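Local atomic coordinates of flagellar protein FlgA (Thermotoga maritima, PDB entry 3FRN), a protein that probably acts as a periplasmic chaperone in formation of the P-ring of the flagellar basal body. Residues G40-V45 against R66-G71. Sequence-based numbering, arbitrary orientation.
Sequences GLEYLV and RITVEG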
loop_
_atom_site.group_PDB
_atom_site.type_symbol
_atom_site.label_atom_id
_atom_site.label_comp_id
_atom_site.label_asym_id
_atom_site.label_seq_id
_atom_site.Cartn_x
_atom_site.Cartn_y
_atom_site.Cartn_z
ATOM N N GLY A 40 12.296 -1.421 21.072
ATOM C CA GLY A 40 11.830 -2.271 19.976
ATOM C C GLY A 40 11.039 -1.584 18.879
ATOM O O GLY A 40 10.561 -2.249 17.963
ATOM N N LEU A 41 10.892 -0.260 18.971
ATOM C CA LEU A 41 10.147 0.523 17.984
ATOM C C LEU A 41 11.073 1.315 17.060
ATOM O O LEU A 41 12.183 1.691 17.448
ATOM C CB LEU A 41 9.179 1.490 18.668
ATOM C CG LEU A 41 8.060 0.925 19.544
ATOM C CD1 LEU A 41 7.243 2.041 20.175
ATOM C CD2 LEU A 41 7.150 0.014 18.755
ATOM N N GLU A 42 10.591 1.581 15.845
ATOM C CA GLU A 42 11.355 2.314 14.840
ATOM C C GLU A 42 10.860 3.741 14.761
ATOM O O GLU A 42 9.660 3.976 14.751
ATOM C CB GLU A 42 11.177 1.667 13.478
ATOM C CG GLU A 42 12.341 1.887 12.532
ATOM C CD GLU A 42 13.413 0.818 12.638
ATOM O OE1 GLU A 42 13.256 -0.114 13.459
ATOM O OE2 GLU A 42 14.412 0.905 11.890
ATOM N N TYR A 43 11.783 4.690 14.682
ATOM C CA TYR A 43 11.430 6.103 14.663
ATOM C C TYR A 43 11.867 6.744 13.358
ATOM O O TYR A 43 12.869 6.359 12.767
ATOM C CB TYR A 43 12.084 6.844 15.845
ATOM C CG TYR A 43 11.461 6.512 17.179
ATOM C CD1 TYR A 43 11.612 5.248 17.748
ATOM C CD2 TYR A 43 10.730 7.452 17.864
ATOM C CE1 TYR A 43 11.021 4.933 18.950
ATOM C CE2 TYR A 43 10.130 7.148 19.083
ATOM C CZ TYR A 43 10.283 5.879 19.609
ATOM O OH TYR A 43 9.712 5.567 20.807
ATOM N N LEU A 44 11.122 7.746 12.918
ATOM C CA LEU A 44 11.511 8.488 11.737
ATOM C C LEU A 44 11.449 9.953 12.095
ATOM O O LEU A 44 10.365 10.480 12.304
ATOM C CB LEU A 44 10.538 8.186 10.607
ATOM C CG LEU A 44 11.019 8.115 9.166
ATOM C CD1 LEU A 44 11.964 6.942 8.943
ATOM C CD2 LEU A 44 9.806 8.000 8.274
ATOM N N VAL A 45 12.604 10.601 12.215
ATOM C CA VAL A 45 12.636 12.029 12.498
ATOM C C VAL A 45 12.473 12.788 11.191
ATOM O O VAL A 45 13.329 12.710 10.308
ATOM C CB VAL A 45 13.942 12.479 13.173
ATOM C CG1 VAL A 45 13.929 13.992 13.384
ATOM C CG2 VAL A 45 14.136 11.778 14.491
ATOM N N ARG A 66 16.374 7.695 10.498
ATOM C CA ARG A 66 15.758 6.442 10.933
ATOM C C ARG A 66 16.428 5.858 12.185
ATOM O O ARG A 66 17.596 5.484 12.159
ATOM C CB ARG A 66 15.741 5.423 9.782
ATOM C CG ARG A 66 15.260 4.031 10.177
ATOM C CD ARG A 66 14.838 3.236 8.957
ATOM N NE ARG A 66 14.173 1.980 9.306
ATOM C CZ ARG A 66 13.612 1.159 8.420
ATOM N NH1 ARG A 66 13.622 1.457 7.122
ATOM N NH2 ARG A 66 13.031 0.040 8.834
ATOM N N ILE A 67 15.661 5.782 13.271
ATOM C CA ILE A 67 16.160 5.365 14.579
ATOM C C ILE A 67 15.567 4.025 15.013
ATOM O O ILE A 67 14.346 3.866 15.088
ATOM C CB ILE A 67 15.812 6.406 15.660
ATOM C CG1 ILE A 67 16.103 7.819 15.166
ATOM C CG2 ILE A 67 16.536 6.111 16.989
ATOM C CD1 ILE A 67 15.419 8.844 15.998
ATOM N N THR A 68 16.444 3.077 15.307
ATOM C CA THR A 68 16.053 1.781 15.842
ATOM C C THR A 68 16.356 1.799 17.336
ATOM O O THR A 68 17.477 2.093 17.725
ATOM C CB THR A 68 16.864 0.670 15.169
ATOM O OG1 THR A 68 16.778 0.821 13.746
ATOM C CG2 THR A 68 16.373 -0.722 15.580
ATOM N N VAL A 69 15.354 1.539 18.174
ATOM C CA VAL A 69 15.602 1.410 19.601
ATOM C C VAL A 69 15.734 -0.057 20.023
ATOM O O VAL A 69 14.813 -0.856 19.833
ATOM C CB VAL A 69 14.491 2.066 20.424
ATOM C CG1 VAL A 69 14.873 2.092 21.888
ATOM C CG2 VAL A 69 14.245 3.473 19.922
ATOM N N GLU A 70 16.883 -0.399 20.594
ATOM C CA GLU A 70 17.097 -1.704 21.213
ATOM C C GLU A 70 16.042 -2.083 22.267
ATOM O O GLU A 70 15.373 -1.225 22.861
ATOM C CB GLU A 70 18.493 -1.749 21.839
ATOM C CG GLU A 70 19.604 -1.480 20.841
ATOM C CD GLU A 70 20.994 -1.612 21.442
ATOM O OE1 GLU A 70 21.381 -0.742 22.253
ATOM O OE2 GLU A 70 21.702 -2.582 21.086
ATOM N N GLY A 71 15.872 -3.379 22.486
ATOM C CA GLY A 71 14.937 -3.841 23.514
ATOM C C GLY A 71 14.168 -5.066 23.080
ATOM O O GLY A 71 14.127 -5.399 21.892
#
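Tyr43 and Ile67 face each other as the hydrogen-bonded pair of a short antiparallel ribbon: Tyr43 N reaches Ile67 O at 2.7 Å, and Ile67 N returns to Tyr43 O at 2.9 Å. Beyond the pair, Val69 N donates to Leu41 O and Gly40 N to Val69 O, the latter donor standing well above the carbonyl plane. Strand 65-69 is the middle strand of a mixed sheet, with 42-45 antiparallel on one side and 10-13 parallel on the other.

Charge gathers on the face bearing Glu42, Arg66 and Thr68, all three partly exposed. The Glu42 chain has CG anti to the backbone N, and a bend at chi2 (90°) turns CD toward strand 65-69; OE2 then lies 2.8 Å from Arg66 NE. This salt bridge is nearly straight and lies close to the guanidinium plane, yet it meets OE2 on its anti side, with the two flat groups 86° apart. Thr68 OG1 lies 3.0 Å from the same OE2 and within hydrogen-bonding distance of a glycerol, probably from the crystallisation liquor. An alanine at Glu42 would probably leave Arg66 NE without its carboxylate mate and its guanidinium freer to turn.

The face of Tyr43 and Ile67 is mainly apolar. Val45 CG2 touches Ile67 CD1 at 3.5 Å, and Val69 CG2 approaches Tyr43 CE1 obliquely at 3.7 Å, while the phenol's polar end is paired with Ile36 O and Leu38 N.

Backbone bonds thus set the register, which puts OE2 in a salt bridge with the Thr68 hydroxyl beside it on one face and gathers apolar groups on the other.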